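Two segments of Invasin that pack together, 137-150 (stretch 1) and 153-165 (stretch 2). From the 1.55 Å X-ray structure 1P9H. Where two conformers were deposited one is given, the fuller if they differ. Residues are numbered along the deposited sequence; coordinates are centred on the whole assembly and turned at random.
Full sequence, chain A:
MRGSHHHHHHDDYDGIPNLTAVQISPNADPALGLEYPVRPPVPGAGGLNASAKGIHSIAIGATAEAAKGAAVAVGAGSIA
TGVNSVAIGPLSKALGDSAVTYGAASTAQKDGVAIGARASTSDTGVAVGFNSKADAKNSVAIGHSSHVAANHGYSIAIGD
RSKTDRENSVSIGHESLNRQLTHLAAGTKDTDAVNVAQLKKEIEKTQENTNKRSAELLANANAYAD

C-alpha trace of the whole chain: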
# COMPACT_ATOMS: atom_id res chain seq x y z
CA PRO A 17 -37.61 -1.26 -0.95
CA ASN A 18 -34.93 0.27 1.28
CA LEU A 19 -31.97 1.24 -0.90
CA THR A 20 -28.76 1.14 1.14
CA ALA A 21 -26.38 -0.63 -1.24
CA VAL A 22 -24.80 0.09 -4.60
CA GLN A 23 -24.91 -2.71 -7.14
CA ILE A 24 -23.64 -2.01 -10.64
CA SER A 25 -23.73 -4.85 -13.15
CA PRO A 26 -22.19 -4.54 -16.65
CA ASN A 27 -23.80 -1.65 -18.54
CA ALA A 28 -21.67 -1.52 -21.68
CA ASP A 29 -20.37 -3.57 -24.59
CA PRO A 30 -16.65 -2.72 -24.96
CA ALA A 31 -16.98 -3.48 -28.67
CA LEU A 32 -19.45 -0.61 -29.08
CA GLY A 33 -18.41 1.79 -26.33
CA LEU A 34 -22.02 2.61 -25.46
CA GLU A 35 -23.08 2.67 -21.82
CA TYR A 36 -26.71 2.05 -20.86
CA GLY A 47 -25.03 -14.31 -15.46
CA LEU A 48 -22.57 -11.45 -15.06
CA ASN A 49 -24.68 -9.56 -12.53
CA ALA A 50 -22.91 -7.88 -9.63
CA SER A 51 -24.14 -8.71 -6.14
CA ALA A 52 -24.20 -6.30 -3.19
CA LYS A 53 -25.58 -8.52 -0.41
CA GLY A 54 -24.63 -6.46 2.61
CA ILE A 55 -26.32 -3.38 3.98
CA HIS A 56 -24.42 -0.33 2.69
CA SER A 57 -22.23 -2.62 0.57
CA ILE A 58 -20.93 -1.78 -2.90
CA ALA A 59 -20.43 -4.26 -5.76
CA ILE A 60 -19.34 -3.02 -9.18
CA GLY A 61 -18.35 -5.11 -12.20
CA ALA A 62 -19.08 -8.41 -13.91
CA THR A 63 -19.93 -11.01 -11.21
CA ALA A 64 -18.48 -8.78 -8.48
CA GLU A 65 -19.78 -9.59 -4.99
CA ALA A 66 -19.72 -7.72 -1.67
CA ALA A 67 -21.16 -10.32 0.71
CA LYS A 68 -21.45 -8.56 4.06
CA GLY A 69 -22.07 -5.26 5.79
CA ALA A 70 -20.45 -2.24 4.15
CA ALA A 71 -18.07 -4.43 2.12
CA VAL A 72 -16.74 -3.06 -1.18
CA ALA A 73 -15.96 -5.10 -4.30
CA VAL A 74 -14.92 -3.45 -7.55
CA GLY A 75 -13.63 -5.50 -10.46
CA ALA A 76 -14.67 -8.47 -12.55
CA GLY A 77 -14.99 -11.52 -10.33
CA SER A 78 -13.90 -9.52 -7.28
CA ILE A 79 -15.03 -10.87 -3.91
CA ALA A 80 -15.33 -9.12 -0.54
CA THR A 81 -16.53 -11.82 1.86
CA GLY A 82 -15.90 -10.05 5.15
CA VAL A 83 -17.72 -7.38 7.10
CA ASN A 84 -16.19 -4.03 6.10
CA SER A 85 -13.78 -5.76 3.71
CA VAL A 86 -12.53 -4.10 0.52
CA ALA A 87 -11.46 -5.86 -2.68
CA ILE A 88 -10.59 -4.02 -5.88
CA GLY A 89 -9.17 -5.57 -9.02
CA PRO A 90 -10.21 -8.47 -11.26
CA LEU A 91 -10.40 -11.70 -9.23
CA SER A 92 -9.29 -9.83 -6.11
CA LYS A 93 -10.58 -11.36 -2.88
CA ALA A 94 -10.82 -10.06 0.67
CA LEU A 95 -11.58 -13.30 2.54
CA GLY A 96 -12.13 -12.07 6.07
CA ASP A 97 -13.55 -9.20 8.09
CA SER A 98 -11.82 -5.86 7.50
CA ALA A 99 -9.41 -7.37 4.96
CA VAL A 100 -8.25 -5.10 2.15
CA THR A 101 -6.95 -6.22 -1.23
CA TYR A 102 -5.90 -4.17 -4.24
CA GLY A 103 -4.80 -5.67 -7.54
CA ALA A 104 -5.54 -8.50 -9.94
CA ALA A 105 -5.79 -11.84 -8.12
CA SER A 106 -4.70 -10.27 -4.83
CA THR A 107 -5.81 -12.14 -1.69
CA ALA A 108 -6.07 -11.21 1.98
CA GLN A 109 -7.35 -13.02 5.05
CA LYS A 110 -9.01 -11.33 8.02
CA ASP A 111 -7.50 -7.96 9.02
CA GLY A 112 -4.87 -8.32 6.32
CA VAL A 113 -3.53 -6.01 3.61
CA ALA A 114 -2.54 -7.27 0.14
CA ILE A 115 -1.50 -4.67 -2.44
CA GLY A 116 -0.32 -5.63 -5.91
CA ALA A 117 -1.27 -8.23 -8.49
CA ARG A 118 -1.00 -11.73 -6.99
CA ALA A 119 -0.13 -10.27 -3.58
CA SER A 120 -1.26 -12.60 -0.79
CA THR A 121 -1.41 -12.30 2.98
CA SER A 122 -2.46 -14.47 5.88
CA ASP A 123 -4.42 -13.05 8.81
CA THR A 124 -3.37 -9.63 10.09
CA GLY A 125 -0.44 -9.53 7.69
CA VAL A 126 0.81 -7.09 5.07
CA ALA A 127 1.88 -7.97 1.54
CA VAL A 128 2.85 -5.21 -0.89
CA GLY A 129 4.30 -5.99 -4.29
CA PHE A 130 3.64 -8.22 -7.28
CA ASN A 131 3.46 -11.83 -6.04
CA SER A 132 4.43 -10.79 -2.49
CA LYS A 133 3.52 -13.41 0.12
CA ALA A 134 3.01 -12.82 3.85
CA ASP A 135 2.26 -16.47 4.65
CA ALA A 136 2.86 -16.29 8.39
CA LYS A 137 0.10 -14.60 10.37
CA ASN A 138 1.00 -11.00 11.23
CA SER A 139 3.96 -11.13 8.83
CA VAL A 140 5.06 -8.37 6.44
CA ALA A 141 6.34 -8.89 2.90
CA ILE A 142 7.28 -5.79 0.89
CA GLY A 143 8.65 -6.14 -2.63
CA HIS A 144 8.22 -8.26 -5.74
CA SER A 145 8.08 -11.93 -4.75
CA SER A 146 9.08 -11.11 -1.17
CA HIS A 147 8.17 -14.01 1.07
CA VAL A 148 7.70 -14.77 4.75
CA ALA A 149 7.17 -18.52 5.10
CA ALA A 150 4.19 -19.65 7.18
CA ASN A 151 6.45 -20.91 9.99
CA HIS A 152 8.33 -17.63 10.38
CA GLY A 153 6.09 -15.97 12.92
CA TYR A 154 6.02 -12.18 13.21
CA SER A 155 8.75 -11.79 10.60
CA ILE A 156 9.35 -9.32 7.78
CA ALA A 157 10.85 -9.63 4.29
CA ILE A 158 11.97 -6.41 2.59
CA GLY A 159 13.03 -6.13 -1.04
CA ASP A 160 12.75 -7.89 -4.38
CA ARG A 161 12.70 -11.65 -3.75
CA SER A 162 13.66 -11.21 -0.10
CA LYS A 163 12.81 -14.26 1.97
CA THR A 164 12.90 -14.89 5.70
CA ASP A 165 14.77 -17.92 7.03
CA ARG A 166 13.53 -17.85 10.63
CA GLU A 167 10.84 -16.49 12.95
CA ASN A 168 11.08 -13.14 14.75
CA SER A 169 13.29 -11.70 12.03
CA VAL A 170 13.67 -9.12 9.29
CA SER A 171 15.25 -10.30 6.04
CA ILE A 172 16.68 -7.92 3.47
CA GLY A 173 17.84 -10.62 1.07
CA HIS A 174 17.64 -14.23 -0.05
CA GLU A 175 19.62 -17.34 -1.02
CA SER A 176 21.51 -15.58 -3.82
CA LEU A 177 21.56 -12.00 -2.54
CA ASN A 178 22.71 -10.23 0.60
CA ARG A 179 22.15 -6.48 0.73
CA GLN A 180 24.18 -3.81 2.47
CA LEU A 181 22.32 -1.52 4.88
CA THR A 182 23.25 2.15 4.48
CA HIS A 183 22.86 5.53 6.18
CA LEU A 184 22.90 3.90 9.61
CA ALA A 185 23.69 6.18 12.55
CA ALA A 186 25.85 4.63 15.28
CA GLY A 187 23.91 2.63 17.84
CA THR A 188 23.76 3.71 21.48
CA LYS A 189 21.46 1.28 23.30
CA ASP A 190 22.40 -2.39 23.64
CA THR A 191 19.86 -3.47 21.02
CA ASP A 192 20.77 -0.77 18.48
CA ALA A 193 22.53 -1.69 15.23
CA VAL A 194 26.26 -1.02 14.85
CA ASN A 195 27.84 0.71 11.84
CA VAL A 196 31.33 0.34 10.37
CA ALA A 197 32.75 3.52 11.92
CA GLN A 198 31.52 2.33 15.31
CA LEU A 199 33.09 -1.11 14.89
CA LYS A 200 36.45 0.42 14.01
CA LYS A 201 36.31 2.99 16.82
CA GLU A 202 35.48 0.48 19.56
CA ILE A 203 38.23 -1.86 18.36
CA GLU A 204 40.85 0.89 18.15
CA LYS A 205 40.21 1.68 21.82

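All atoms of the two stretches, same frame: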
# COMPACT_ATOMS: atom_id res chain seq x y z
N LYS A 137 1.04 -15.59 9.85
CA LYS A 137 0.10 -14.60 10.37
C LYS A 137 0.90 -13.43 10.93
O LYS A 137 1.99 -13.62 11.47
CB LYS A 137 -0.78 -15.22 11.46
CG LYS A 137 -1.73 -16.30 10.94
CD LYS A 137 -2.72 -16.72 12.01
CE LYS A 137 -3.72 -17.73 11.47
NZ LYS A 137 -4.74 -18.10 12.49
N ASN A 138 0.37 -12.23 10.76
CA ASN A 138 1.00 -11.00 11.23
C ASN A 138 2.33 -10.67 10.55
O ASN A 138 3.00 -9.73 10.96
CB ASN A 138 1.22 -11.07 12.75
CG ASN A 138 -0.07 -11.30 13.51
OD1 ASN A 138 -0.73 -12.33 13.34
ND2 ASN A 138 -0.45 -10.34 14.34
N SER A 139 2.70 -11.41 9.51
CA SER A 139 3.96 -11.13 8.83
C SER A 139 3.84 -9.96 7.85
O SER A 139 2.74 -9.51 7.53
CB SER A 139 4.47 -12.38 8.10
OG SER A 139 3.58 -12.80 7.09
N VAL A 140 4.99 -9.49 7.38
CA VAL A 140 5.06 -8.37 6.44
C VAL A 140 6.01 -8.72 5.31
O VAL A 140 7.16 -9.08 5.54
CB VAL A 140 5.59 -7.09 7.15
CG1 VAL A 140 5.78 -5.96 6.14
CG2 VAL A 140 4.63 -6.66 8.24
N ALA A 141 5.53 -8.60 4.08
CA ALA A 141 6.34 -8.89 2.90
C ALA A 141 6.20 -7.71 1.94
O ALA A 141 5.13 -7.50 1.37
CB ALA A 141 5.86 -10.17 2.23
N ILE A 142 7.28 -6.95 1.77
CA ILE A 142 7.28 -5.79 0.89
C ILE A 142 8.28 -5.98 -0.24
O ILE A 142 9.47 -6.12 0.00
CB ILE A 142 7.66 -4.49 1.64
CG1 ILE A 142 6.82 -4.33 2.92
CG2 ILE A 142 7.47 -3.28 0.73
CD1 ILE A 142 5.33 -4.17 2.67
N GLY A 143 7.78 -5.97 -1.48
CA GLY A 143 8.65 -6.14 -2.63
C GLY A 143 8.20 -7.28 -3.52
O GLY A 143 7.52 -8.21 -3.06
N HIS A 144 8.57 -7.21 -4.79
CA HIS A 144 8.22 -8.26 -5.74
C HIS A 144 8.70 -9.62 -5.25
O HIS A 144 9.88 -9.80 -4.95
CB HIS A 144 8.85 -7.97 -7.11
CG HIS A 144 8.89 -9.17 -8.00
ND1 HIS A 144 10.07 -9.77 -8.39
CD2 HIS A 144 7.90 -9.91 -8.56
CE1 HIS A 144 9.81 -10.81 -9.15
NE2 HIS A 144 8.50 -10.92 -9.27
N SER A 145 7.78 -10.57 -5.18
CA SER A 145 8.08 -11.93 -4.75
C SER A 145 8.77 -12.03 -3.40
O SER A 145 9.53 -12.97 -3.15
CB SER A 145 8.89 -12.65 -5.83
OG SER A 145 8.07 -12.92 -6.96
N SER A 146 8.52 -11.06 -2.52
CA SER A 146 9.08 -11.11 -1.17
C SER A 146 8.28 -12.22 -0.50
O SER A 146 7.13 -12.46 -0.85
CB SER A 146 8.88 -9.76 -0.45
OG SER A 146 7.54 -9.32 -0.49
N HIS A 147 8.88 -12.90 0.47
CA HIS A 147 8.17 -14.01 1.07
C HIS A 147 8.54 -14.35 2.50
O HIS A 147 9.71 -14.55 2.83
CB HIS A 147 8.39 -15.24 0.17
CG HIS A 147 7.78 -16.51 0.68
ND1 HIS A 147 6.52 -16.56 1.23
CD2 HIS A 147 8.24 -17.78 0.67
CE1 HIS A 147 6.22 -17.81 1.53
NE2 HIS A 147 7.25 -18.57 1.20
N VAL A 148 7.52 -14.38 3.36
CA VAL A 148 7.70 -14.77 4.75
C VAL A 148 6.98 -16.10 4.84
O VAL A 148 5.75 -16.16 4.74
CB VAL A 148 7.06 -13.77 5.74
CG1 VAL A 148 7.24 -14.28 7.17
CG2 VAL A 148 7.70 -12.40 5.59
N ALA A 149 7.74 -17.18 5.01
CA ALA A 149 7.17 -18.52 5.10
C ALA A 149 6.21 -18.62 6.29
O ALA A 149 6.40 -17.95 7.30
CB ALA A 149 8.27 -19.55 5.21
N ALA A 150 5.21 -19.48 6.15
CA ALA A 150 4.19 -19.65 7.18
C ALA A 150 4.69 -19.98 8.59
O ALA A 150 4.00 -19.71 9.57
CB ALA A 150 3.18 -20.71 6.73
N GLY A 153 6.95 -16.88 12.20
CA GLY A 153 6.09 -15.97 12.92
C GLY A 153 6.63 -14.57 13.15
O GLY A 153 7.81 -14.37 13.44
N TYR A 154 5.73 -13.60 13.01
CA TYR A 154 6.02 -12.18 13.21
C TYR A 154 7.24 -11.64 12.49
O TYR A 154 7.87 -10.69 12.95
CB TYR A 154 6.14 -11.89 14.71
CG TYR A 154 4.93 -12.34 15.50
CD1 TYR A 154 4.90 -13.60 16.09
CD2 TYR A 154 3.81 -11.53 15.61
CE1 TYR A 154 3.77 -14.04 16.79
CE2 TYR A 154 2.68 -11.95 16.30
CZ TYR A 154 2.67 -13.21 16.89
OH TYR A 154 1.55 -13.62 17.58
N SER A 155 7.58 -12.24 11.35
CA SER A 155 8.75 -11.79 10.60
C SER A 155 8.43 -10.84 9.46
O SER A 155 7.27 -10.62 9.11
CB SER A 155 9.54 -13.00 10.09
OG SER A 155 10.07 -13.73 11.19
N ILE A 156 9.48 -10.28 8.87
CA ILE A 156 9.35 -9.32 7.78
C ILE A 156 10.38 -9.60 6.69
O ILE A 156 11.53 -9.93 6.98
CB ILE A 156 9.60 -7.87 8.28
CG1 ILE A 156 8.59 -7.51 9.38
CG2 ILE A 156 9.51 -6.88 7.13
CD1 ILE A 156 9.04 -7.92 10.77
N ALA A 157 9.96 -9.46 5.44
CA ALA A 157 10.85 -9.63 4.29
C ALA A 157 10.74 -8.32 3.52
O ALA A 157 9.64 -7.90 3.16
CB ALA A 157 10.40 -10.80 3.42
N ILE A 158 11.89 -7.69 3.29
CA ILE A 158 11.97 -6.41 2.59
C ILE A 158 12.83 -6.46 1.34
O ILE A 158 14.01 -6.79 1.41
CB ILE A 158 12.58 -5.33 3.52
CG1 ILE A 158 11.70 -5.12 4.75
CG2 ILE A 158 12.78 -4.03 2.76
CD1 ILE A 158 12.32 -4.23 5.79
N GLY A 159 12.24 -6.14 0.18
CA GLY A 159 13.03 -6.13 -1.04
C GLY A 159 12.64 -7.18 -2.06
O GLY A 159 12.01 -8.18 -1.73
N ASP A 160 13.03 -6.94 -3.31
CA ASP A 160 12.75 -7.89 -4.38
C ASP A 160 13.27 -9.27 -3.99
O ASP A 160 14.44 -9.43 -3.63
CB ASP A 160 13.42 -7.43 -5.68
CG ASP A 160 13.23 -8.43 -6.81
OD1 ASP A 160 14.12 -9.27 -7.03
OD2 ASP A 160 12.18 -8.36 -7.47
N ARG A 161 12.38 -10.26 -4.06
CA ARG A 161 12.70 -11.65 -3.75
C ARG A 161 13.25 -11.94 -2.35
O ARG A 161 13.73 -13.04 -2.09
CB ARG A 161 13.66 -12.21 -4.81
CG ARG A 161 13.05 -12.29 -6.21
CD ARG A 161 14.06 -12.80 -7.23
NE ARG A 161 13.46 -13.04 -8.55
CZ ARG A 161 13.23 -12.10 -9.46
NH1 ARG A 161 13.54 -10.83 -9.22
NH2 ARG A 161 12.70 -12.43 -10.63
N SER A 162 13.17 -10.97 -1.45
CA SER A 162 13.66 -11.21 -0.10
C SER A 162 12.82 -12.27 0.57
O SER A 162 11.59 -12.29 0.44
CB SER A 162 13.64 -9.92 0.72
OG SER A 162 14.61 -9.01 0.24
N LYS A 163 13.48 -13.16 1.30
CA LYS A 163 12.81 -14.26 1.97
C LYS A 163 13.37 -14.44 3.37
O LYS A 163 14.58 -14.36 3.58
CB LYS A 163 12.99 -15.55 1.17
N THR A 164 12.48 -14.67 4.33
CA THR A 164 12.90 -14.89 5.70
C THR A 164 13.39 -16.33 5.82
O THR A 164 13.01 -17.20 5.02
CB THR A 164 11.74 -14.66 6.68
OG1 THR A 164 10.59 -15.39 6.24
CG2 THR A 164 11.40 -13.18 6.75
N ASP A 165 14.24 -16.58 6.81
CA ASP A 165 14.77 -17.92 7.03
C ASP A 165 14.53 -18.37 8.47
O ASP A 165 14.97 -19.44 8.88
CB ASP A 165 16.28 -17.95 6.72
CG ASP A 165 17.11 -17.17 7.73
OD1 ASP A 165 16.54 -16.37 8.50
OD2 ASP A 165 18.35 -17.36 7.73
O HOH W 1 5.63 -8.83 11.29
O HOH W 2 10.47 -17.37 3.81

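Repeating folds often join one rung to the next by a parallel backbone ladder, leaving side chains to trim the fit, and these two stretches of Invasin illustrate the principle. Strands 140-142 and 156-158 run nearly parallel, their directions 6° apart, and 833 Å² is buried between the stretches. Val 140 N donates to Ser 155 O (3.1 Å), Ala 157 N to Val 140 O (2.8 Å), Ile 142 N to Ala 157 O (2.9 Å) and Gly 159 N to Ile 142 O (2.8 Å).

The residue covered most is His 144, at the turn that follows the first strand. CA to CB points sideways, but with chi1 t the end of the side chain comes nearer the other turn, where ND1 donates to Asp 160 OD2 at 2.7 Å. Asp 160 is itself held by Arg 161, whose NH1 forms a salt bridge with Asp 160 OD1 (2.8 Å). The guanidinium presents one face to the histidine, with His 144 CE1 3.6 Å from Arg 161 NH2. Beneath this polar cluster the main chain continues the ladder: Arg 161 N donates to His 144 O at 2.7 Å.

At the other end, CA to CB of Tyr 154 points away from the first stretch, yet its ring comes nearer, Tyr 154 CD2 lying 3.9 Å from Asn 138 CB.

Both turns are type II and begin with glycine. At Gly 143 a CB would lie 2.7 Å from Gly 159 O, a clash, and the backbone angles of Gly 143 and Gly 159 alone call for glycine.

Ala 157 and Val 148 form the apolar counterpart. Val 148 CG2 rests 3.8 Å from Ala 157 CB, the small methyl leaving room for the branched side chain in a buried setting. Beside them, His 147 N donates to Ser 162 O (2.8 Å) and Thr 164 N to His 147 O (3.2 Å), while a water bridges His 147 O and Thr 164 O.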